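Local coordinates for protein LEOA (Escherichia coli, PDB 4AUR) that probably binds and hydrolyses GTP as a bacterial dynamin-like protein of enterotoxigenic Escherichia coli, its GTPase head carried on a long helical stalk, at residues Leu296-Phe299 with Val300-Asn303; Asp304-Met307 with His308-Ser311; Ser393-Ile396 with Thr397-Ser401; Thr432-Thr435 with Thr436-Ala440. All coordinates share one frame; numbering follows the deposited sequence.

Contact 1 (Leu296-Phe299 with Val300-Asn303); sequences LNTF and VEKN
The ring of Phe299 carries the CB of Asn303 over one face, 4.0 Å above its plane and displaced toward the rim; the nearest ring atom to that carbon, CZ of Phe299, is 4.1 Å from Asn303 CB. The two side chains run alongside each other and point the same way, with the phenyl and amide planes only 20° apart. Both first torsions put CG anti to the backbone N (chi1 163° for Phe299, -169° for Asn303), which is how residues one helical turn apart come to lean in the same direction. Beyond this pair the ring meets Leu407 of helix 368-408, Leu433 and Ile437 of helix 430-447 and Ile549 of helix 547-567, and Asn303 OD1 is hydrogen-bonded to Ser546 OG. One residue along from Phe299, CG2 of Val300 lies 3.7 Å from CD1 of Leu296, and Phe299 CD2 is 4.0 Å from the same Val300 methyl. Four backbone bonds bind the turns together: Val300 N to Leu296 O at 2.9 Å, Glu301 N to Asn297 O, Lys302 N to Thr298 O at 3.2 Å, and Asn303 N to Phe299 O. This is the i to i+4 pattern of an alpha helix, here the long helix 275-343, with an apolar stripe turned toward neighbouring helices of the dynamin-like helical domain.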
# COMPACT_ATOMS: atom_id res chain seq x y z
N LEU A 296 -3.98 -3.61 2.52
CA LEU A 296 -4.27 -4.97 3.01
C LEU A 296 -3.09 -5.59 3.74
O LEU A 296 -3.30 -6.24 4.75
CB LEU A 296 -4.70 -5.92 1.89
CG LEU A 296 -4.98 -7.35 2.30
CD1 LEU A 296 -6.06 -7.36 3.35
CD2 LEU A 296 -5.40 -8.21 1.15
N ASN A 297 -1.87 -5.38 3.26
CA ASN A 297 -0.70 -5.94 3.92
C ASN A 297 -0.56 -5.38 5.32
O ASN A 297 -0.25 -6.10 6.24
CB ASN A 297 0.62 -5.66 3.13
CG ASN A 297 0.69 -6.33 1.75
OD1 ASN A 297 1.42 -5.87 0.88
ND2 ASN A 297 -0.05 -7.41 1.53
N THR A 298 -0.77 -4.07 5.46
CA THR A 298 -0.68 -3.40 6.74
C THR A 298 -1.65 -4.04 7.71
O THR A 298 -1.34 -4.20 8.88
CB THR A 298 -1.07 -1.91 6.65
OG1 THR A 298 -0.22 -1.22 5.74
CG2 THR A 298 -0.93 -1.24 8.01
N PHE A 299 -2.82 -4.41 7.23
CA PHE A 299 -3.83 -4.95 8.12
C PHE A 299 -3.46 -6.35 8.50
O PHE A 299 -3.58 -6.71 9.63
CB PHE A 299 -5.24 -4.97 7.51
CG PHE A 299 -6.15 -5.88 8.27
CD1 PHE A 299 -6.51 -5.56 9.57
CD2 PHE A 299 -6.54 -7.08 7.76
CE1 PHE A 299 -7.30 -6.41 10.33
CE2 PHE A 299 -7.31 -7.94 8.51
CZ PHE A 299 -7.70 -7.61 9.79
N VAL A 300 -3.05 -7.15 7.54
CA VAL A 300 -2.79 -8.55 7.77
C VAL A 300 -1.53 -8.72 8.57
O VAL A 300 -1.44 -9.63 9.36
CB VAL A 300 -2.62 -9.33 6.47
CG1 VAL A 300 -2.27 -10.79 6.75
CG2 VAL A 300 -3.87 -9.22 5.62
N GLU A 301 -0.55 -7.85 8.37
CA GLU A 301 0.67 -7.92 9.16
C GLU A 301 0.33 -7.59 10.62
O GLU A 301 0.51 -8.42 11.49
CB GLU A 301 1.74 -7.00 8.57
CG GLU A 301 2.72 -6.36 9.55
CD GLU A 301 2.91 -4.86 9.27
OE1 GLU A 301 2.01 -4.04 9.64
OE2 GLU A 301 3.95 -4.52 8.65
N LYS A 302 -0.20 -6.40 10.86
CA LYS A 302 -0.65 -6.01 12.19
C LYS A 302 -1.49 -7.07 12.89
O LYS A 302 -1.32 -7.29 14.06
CB LYS A 302 -1.47 -4.73 12.10
CG LYS A 302 -2.35 -4.47 13.31
CD LYS A 302 -2.70 -3.00 13.48
CE LYS A 302 -3.80 -2.79 14.53
NZ LYS A 302 -3.62 -3.51 15.84
N ASN A 303 -2.43 -7.67 12.19
CA ASN A 303 -3.31 -8.66 12.79
C ASN A 303 -2.58 -9.91 13.15
O ASN A 303 -2.91 -10.53 14.12
CB ASN A 303 -4.48 -9.04 11.88
CG ASN A 303 -5.55 -9.88 12.60
OD1 ASN A 303 -5.78 -11.03 12.26
ND2 ASN A 303 -6.20 -9.28 13.59

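Contact 2 (Asp304-Met307 with His308-Ser311); sequences DEDM and HRFS
Met307, modelled as selenomethionine, His308 and Asp306 carry most of this contact on helix 275-343. The Met307 chain is bent at chi2 and chi3, and its terminal CE comes 3.9 Å from CE2 of Phe310, the two side chains crossing at a slant. Asp306 meets the same ring with its CB, a CH-pi contact 4.1 Å from the ring centroid and 28° off the normal. The carbonyl of Asp306 lies over a face of this ring too, its O 3.1 Å above the plane and offset toward the rim. Phe310 is placed there by a CG anti to its own carbonyl carbon (chi1 -61°), which folds the ring back toward the preceding turn. His308 runs alongside Asp304, its NE2 3.9 Å from Asp304 OD1, with ring and carboxylate planes 42° apart. Backbone bonds link Arg309 N to Glu305 O at 2.9 Å and Phe310 N to Asp306 O. Met307 O accepts from both Ser311 N and Ser311 OG, each at 3.2 Å and from opposite faces of the carbonyl plane. Outside the turn, Asp306 OD2 forms a salt bridge with Lys302 and Arg309 NE one with Asp395 of helix 368-408. The chemistry is therefore divided: the Phe310 ring is met by CE of Met307 and by both the CB and the carbonyl O of Asp306, while the buried Asp306 carboxylate has a lysine partner that would probably favour its ionised form.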
# COMPACT_ATOMS: atom_id res chain seq x y z
N ASP A 304 -1.60 -10.28 12.34
CA ASP A 304 -0.81 -11.47 12.57
C ASP A 304 0.11 -11.23 13.76
O ASP A 304 0.35 -12.12 14.56
CB ASP A 304 -0.02 -11.80 11.30
CG ASP A 304 0.50 -13.25 11.27
OD1 ASP A 304 0.15 -14.04 12.18
OD2 ASP A 304 1.25 -13.60 10.32
N GLU A 305 0.59 -10.00 13.91
CA GLU A 305 1.53 -9.67 14.96
C GLU A 305 0.82 -9.53 16.31
O GLU A 305 1.35 -9.97 17.33
CB GLU A 305 2.29 -8.39 14.59
CG GLU A 305 3.23 -8.60 13.40
CD GLU A 305 3.74 -7.31 12.74
OE1 GLU A 305 3.23 -6.21 13.08
OE2 GLU A 305 4.66 -7.40 11.87
N ASP A 306 -0.37 -8.93 16.30
CA ASP A 306 -1.26 -8.93 17.46
C ASP A 306 -1.48 -10.33 17.99
O ASP A 306 -1.46 -10.54 19.19
CB ASP A 306 -2.64 -8.37 17.12
CG ASP A 306 -2.70 -6.85 17.07
OD1 ASP A 306 -1.69 -6.16 17.33
OD2 ASP A 306 -3.80 -6.33 16.78
N MSE A 307 -1.74 -11.31 17.13
CA MSE A 307 -2.07 -12.66 17.62
C MSE A 307 -0.93 -13.17 18.48
O MSE A 307 -1.17 -13.72 19.54
CB MSE A 307 -2.35 -13.70 16.54
CG MSE A 307 -3.47 -13.31 15.57
SE MSE A 307 -5.22 -13.29 16.47
CE MSE A 307 -5.70 -11.43 16.04
N HIS A 308 0.30 -12.98 18.02
CA HIS A 308 1.47 -13.41 18.77
C HIS A 308 1.62 -12.56 20.02
O HIS A 308 1.82 -13.08 21.10
CB HIS A 308 2.73 -13.42 17.89
CG HIS A 308 2.67 -14.46 16.80
ND1 HIS A 308 2.67 -15.82 17.07
CD2 HIS A 308 2.55 -14.34 15.46
CE1 HIS A 308 2.57 -16.49 15.93
NE2 HIS A 308 2.49 -15.61 14.94
N ARG A 309 1.45 -11.25 19.88
CA ARG A 309 1.34 -10.35 21.01
C ARG A 309 0.31 -10.80 22.05
O ARG A 309 0.54 -10.66 23.23
CB ARG A 309 1.02 -8.96 20.52
CG ARG A 309 0.75 -7.94 21.60
CD ARG A 309 0.68 -6.55 21.01
NE ARG A 309 0.45 -5.54 22.04
CZ ARG A 309 0.78 -4.24 21.92
NH1 ARG A 309 1.37 -3.79 20.81
NH2 ARG A 309 0.51 -3.39 22.92
N PHE A 310 -0.82 -11.34 21.63
CA PHE A 310 -1.83 -11.76 22.60
C PHE A 310 -1.41 -13.01 23.35
O PHE A 310 -1.78 -13.19 24.49
CB PHE A 310 -3.19 -12.03 21.93
CG PHE A 310 -3.80 -10.83 21.24
CD1 PHE A 310 -3.47 -9.53 21.60
CD2 PHE A 310 -4.73 -11.01 20.23
CE1 PHE A 310 -4.06 -8.46 20.96
CE2 PHE A 310 -5.31 -9.94 19.59
CZ PHE A 310 -4.99 -8.67 19.97
N SER A 311 -0.64 -13.88 22.71
CA SER A 311 -0.23 -15.12 23.36
C SER A 311 0.93 -14.85 24.30
O SER A 311 1.04 -15.49 25.33
CB SER A 311 0.13 -16.18 22.32
OG SER A 311 -0.95 -16.30 21.39

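Contact 3 (Ser393-Ile396 with Thr397-Ser401); sequences SDDI and TRQLS
Ile396 and Leu400, one turn apart on alpha helix 368-408 of the dynamin-like helical domain, form the tightly packed side of this contact. They lie side by side and point the same way, with CG2 of Ile396 3.9 Å from CD1 of Leu400. The branch that makes this approach is the Ile396 methyl anti to the backbone N, which lies beside the carbonyl carbon and thus leans toward the following turn. Leu400 also sets its CG 3.2 Å from Ile396 O, the carbonyl that receives Leu400 N at 3.0 Å. Neighbouring helices enclose this side: Phe310 and Ile444 touch Ile396, while Arg441 and Leu542 touch Leu400.

The flank of Asp394 and Arg398 is more open to solvent. Here Arg398 N is bonded to Asp394 O at 2.9 Å, but the Asp394 side chain points away from the following turn and the extended Arg398 side chain leads away from the preceding one. Asp395 and Gln399 sit between these two environments, and Gln399 N is bonded to Asp395 O. The Asp395 carboxylate has its stronger partner in Arg309 of helix 275-343. Its plane is turned 54° from that of the Gln399 amide, and the two side chains approach each other at an angle, with NE2 of Gln399 3.7 Å from OD1 of Asp395.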
# COMPACT_ATOMS: atom_id res chain seq x y z
N SER A 393 -7.00 -8.03 29.29
CA SER A 393 -8.18 -7.70 28.52
C SER A 393 -8.01 -6.34 27.88
O SER A 393 -8.38 -6.15 26.74
CB SER A 393 -9.41 -7.70 29.41
OG SER A 393 -10.50 -6.99 28.84
N ASP A 394 -7.44 -5.39 28.61
CA ASP A 394 -7.28 -4.05 28.07
C ASP A 394 -6.27 -3.95 26.91
O ASP A 394 -6.38 -3.05 26.07
CB ASP A 394 -6.92 -3.05 29.19
CG ASP A 394 -8.11 -2.77 30.13
OD1 ASP A 394 -9.24 -3.29 29.88
OD2 ASP A 394 -7.92 -2.04 31.14
N ASP A 395 -5.31 -4.85 26.84
CA ASP A 395 -4.37 -4.78 25.73
C ASP A 395 -4.95 -5.45 24.51
O ASP A 395 -4.90 -4.92 23.42
CB ASP A 395 -3.04 -5.41 26.03
CG ASP A 395 -2.02 -5.05 24.99
OD1 ASP A 395 -1.99 -3.86 24.62
OD2 ASP A 395 -1.26 -5.93 24.53
N ILE A 396 -5.51 -6.62 24.70
CA ILE A 396 -6.20 -7.27 23.63
C ILE A 396 -7.23 -6.31 23.06
O ILE A 396 -7.29 -6.09 21.87
CB ILE A 396 -6.88 -8.55 24.10
CG1 ILE A 396 -5.82 -9.59 24.41
CG2 ILE A 396 -7.82 -9.06 23.02
CD1 ILE A 396 -6.34 -10.80 25.14
N THR A 397 -8.00 -5.71 23.95
CA THR A 397 -9.09 -4.83 23.58
C THR A 397 -8.56 -3.57 22.94
O THR A 397 -9.16 -3.04 22.03
CB THR A 397 -9.98 -4.57 24.83
OG1 THR A 397 -10.85 -5.69 24.99
CG2 THR A 397 -10.79 -3.30 24.73
N ARG A 398 -7.42 -3.08 23.36
CA ARG A 398 -6.88 -1.89 22.71
C ARG A 398 -6.46 -2.16 21.24
O ARG A 398 -6.71 -1.35 20.36
CB ARG A 398 -5.72 -1.29 23.52
CG ARG A 398 -4.95 -0.23 22.75
CD ARG A 398 -4.16 0.74 23.60
NE ARG A 398 -3.86 1.94 22.81
CZ ARG A 398 -3.26 3.03 23.27
NH1 ARG A 398 -2.87 3.10 24.54
NH2 ARG A 398 -3.05 4.05 22.45
N GLN A 399 -5.80 -3.29 21.02
CA GLN A 399 -5.26 -3.64 19.71
C GLN A 399 -6.34 -4.02 18.69
O GLN A 399 -6.27 -3.66 17.52
CB GLN A 399 -4.30 -4.81 19.86
CG GLN A 399 -3.06 -4.48 20.65
CD GLN A 399 -2.47 -3.14 20.28
OE1 GLN A 399 -2.24 -2.84 19.12
NE2 GLN A 399 -2.22 -2.33 21.29
N LEU A 400 -7.33 -4.78 19.14
CA LEU A 400 -8.50 -5.09 18.32
C LEU A 400 -9.17 -3.81 17.84
O LEU A 400 -9.65 -3.73 16.71
CB LEU A 400 -9.52 -5.86 19.14
CG LEU A 400 -9.12 -7.26 19.49
CD1 LEU A 400 -10.27 -7.95 20.19
CD2 LEU A 400 -8.71 -8.01 18.24
N SER A 401 -9.21 -2.82 18.71
CA SER A 401 -9.86 -1.59 18.38
C SER A 401 -9.05 -0.78 17.40
O SER A 401 -9.62 0.01 16.68
CB SER A 401 -10.15 -0.79 19.65
OG SER A 401 -11.14 -1.47 20.39

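Contact 4 (Thr432-Thr435 with Thr436-Ala440); sequences TLKT and TILAA
Helix 430-447, which follows helix 368-408 in the dynamin-like helical domain, contributes this largely surface-facing contact, where Lys434 and Leu438, one turn apart, bring their CG atoms to 4.2 Å. CG of Leu438 also lies 3.4 Å from Lys434 O. The Leu438 branch point is anti to its carbonyl carbon (chi1 -58°), a torsion that brings it back over the preceding turn. In the backbone Leu438 N is bonded to Lys434 O at 2.9 Å, and Ala439 N to Thr435 O at 3.0 Å. The turn before is held less firmly: Ile437 N to Leu433 O is a weak bond of 3.3 Å, and Thr436 N adds a second weak bond to that same oxygen. Thr436 OG1 points toward Thr432 O, a weak hydrogen bond at 3.5 Å. The CB of Ile437 rests 3.3 Å from Lys434 O, the carbonyl that Leu438 N uses.

The polar ends find partners beyond the turn. Lys434 NZ is hydrogen-bonded to Ser408 OG, Thr435 OG1 to Ala431 O and Thr432 OG1 to Ser429 N. On the side turned to the other helices Leu433 touches Leu407 and Ile437 touches Ser403 of helix 368-408, and Ala440 meets Val538 and Leu542 of helix 530-544. The arrangement is that of an amphipathic alpha helix packed against a helical bundle, with polar and small residues on its outer side.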
# COMPACT_ATOMS: atom_id res chain seq x y z
N THR A 432 -16.28 -6.99 6.45
CA THR A 432 -16.41 -8.40 6.83
C THR A 432 -15.36 -8.72 7.85
O THR A 432 -15.62 -9.52 8.74
CB THR A 432 -16.34 -9.43 5.68
OG1 THR A 432 -15.03 -9.47 5.08
CG2 THR A 432 -17.40 -9.13 4.64
N LEU A 433 -14.20 -8.09 7.73
CA LEU A 433 -13.08 -8.37 8.58
C LEU A 433 -13.27 -7.61 9.85
O LEU A 433 -12.93 -8.07 10.91
CB LEU A 433 -11.76 -7.93 7.94
CG LEU A 433 -11.28 -8.55 6.63
CD1 LEU A 433 -10.38 -7.60 5.84
CD2 LEU A 433 -10.55 -9.85 6.91
N LYS A 434 -13.80 -6.40 9.74
CA LYS A 434 -14.07 -5.62 10.93
C LYS A 434 -15.00 -6.43 11.85
O LYS A 434 -14.75 -6.53 13.03
CB LYS A 434 -14.70 -4.30 10.55
CG LYS A 434 -14.74 -3.28 11.66
CD LYS A 434 -14.84 -1.85 11.15
CE LYS A 434 -16.29 -1.43 10.88
NZ LYS A 434 -16.46 0.06 10.88
N THR A 435 -16.04 -7.04 11.30
CA THR A 435 -17.05 -7.75 12.09
C THR A 435 -16.49 -8.85 12.98
O THR A 435 -16.94 -9.07 14.10
CB THR A 435 -18.06 -8.44 11.16
OG1 THR A 435 -18.53 -7.49 10.22
CG2 THR A 435 -19.23 -8.99 11.95
N THR A 436 -15.53 -9.56 12.43
CA THR A 436 -14.96 -10.71 13.06
C THR A 436 -14.14 -10.25 14.25
O THR A 436 -14.20 -10.81 15.34
CB THR A 436 -14.14 -11.44 12.00
OG1 THR A 436 -15.06 -12.03 11.08
CG2 THR A 436 -13.29 -12.53 12.58
N ILE A 437 -13.38 -9.20 14.03
CA ILE A 437 -12.69 -8.47 15.08
C ILE A 437 -13.67 -8.02 16.20
O ILE A 437 -13.50 -8.40 17.35
CB ILE A 437 -11.89 -7.31 14.45
CG1 ILE A 437 -10.65 -7.86 13.77
CG2 ILE A 437 -11.45 -6.30 15.48
CD1 ILE A 437 -9.92 -6.84 12.96
N LEU A 438 -14.71 -7.26 15.86
CA LEU A 438 -15.62 -6.70 16.87
C LEU A 438 -16.44 -7.72 17.65
O LEU A 438 -16.85 -7.44 18.77
CB LEU A 438 -16.61 -5.72 16.25
CG LEU A 438 -16.07 -4.51 15.49
CD1 LEU A 438 -17.12 -3.41 15.54
CD2 LEU A 438 -14.76 -3.99 16.06
N ALA A 439 -16.73 -8.87 17.08
CA ALA A 439 -17.35 -9.92 17.84
C ALA A 439 -16.32 -10.56 18.77
O ALA A 439 -16.68 -11.12 19.80
CB ALA A 439 -17.94 -10.96 16.92
N ALA A 440 -15.05 -10.50 18.42
CA ALA A 440 -14.03 -11.02 19.33
C ALA A 440 -13.80 -10.04 20.47
O ALA A 440 -13.58 -10.46 21.60
CB ALA A 440 -12.74 -11.29 18.60

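Overall arrangement
Contacts 1 to 4 follow one another along the chain, all within the dynamin-like helical domain. Contacts 1 and 2 are consecutive pieces of helix 275-343, their centres about 12 Å apart; contact 3 lies on helix 368-408 and contact 4 on helix 430-447, the next helix in the chain. Contact 3 sits about 11 Å from contact 2 and 13 Å from contact 4, centre to centre, and touches both. It also meets contact 1, through Lys302 NZ and Gln399 O. Contact 4 packs against contact 1 through Phe299, but does not touch contact 2. Three helices are thus joined side by side near the middle of the elongated chain.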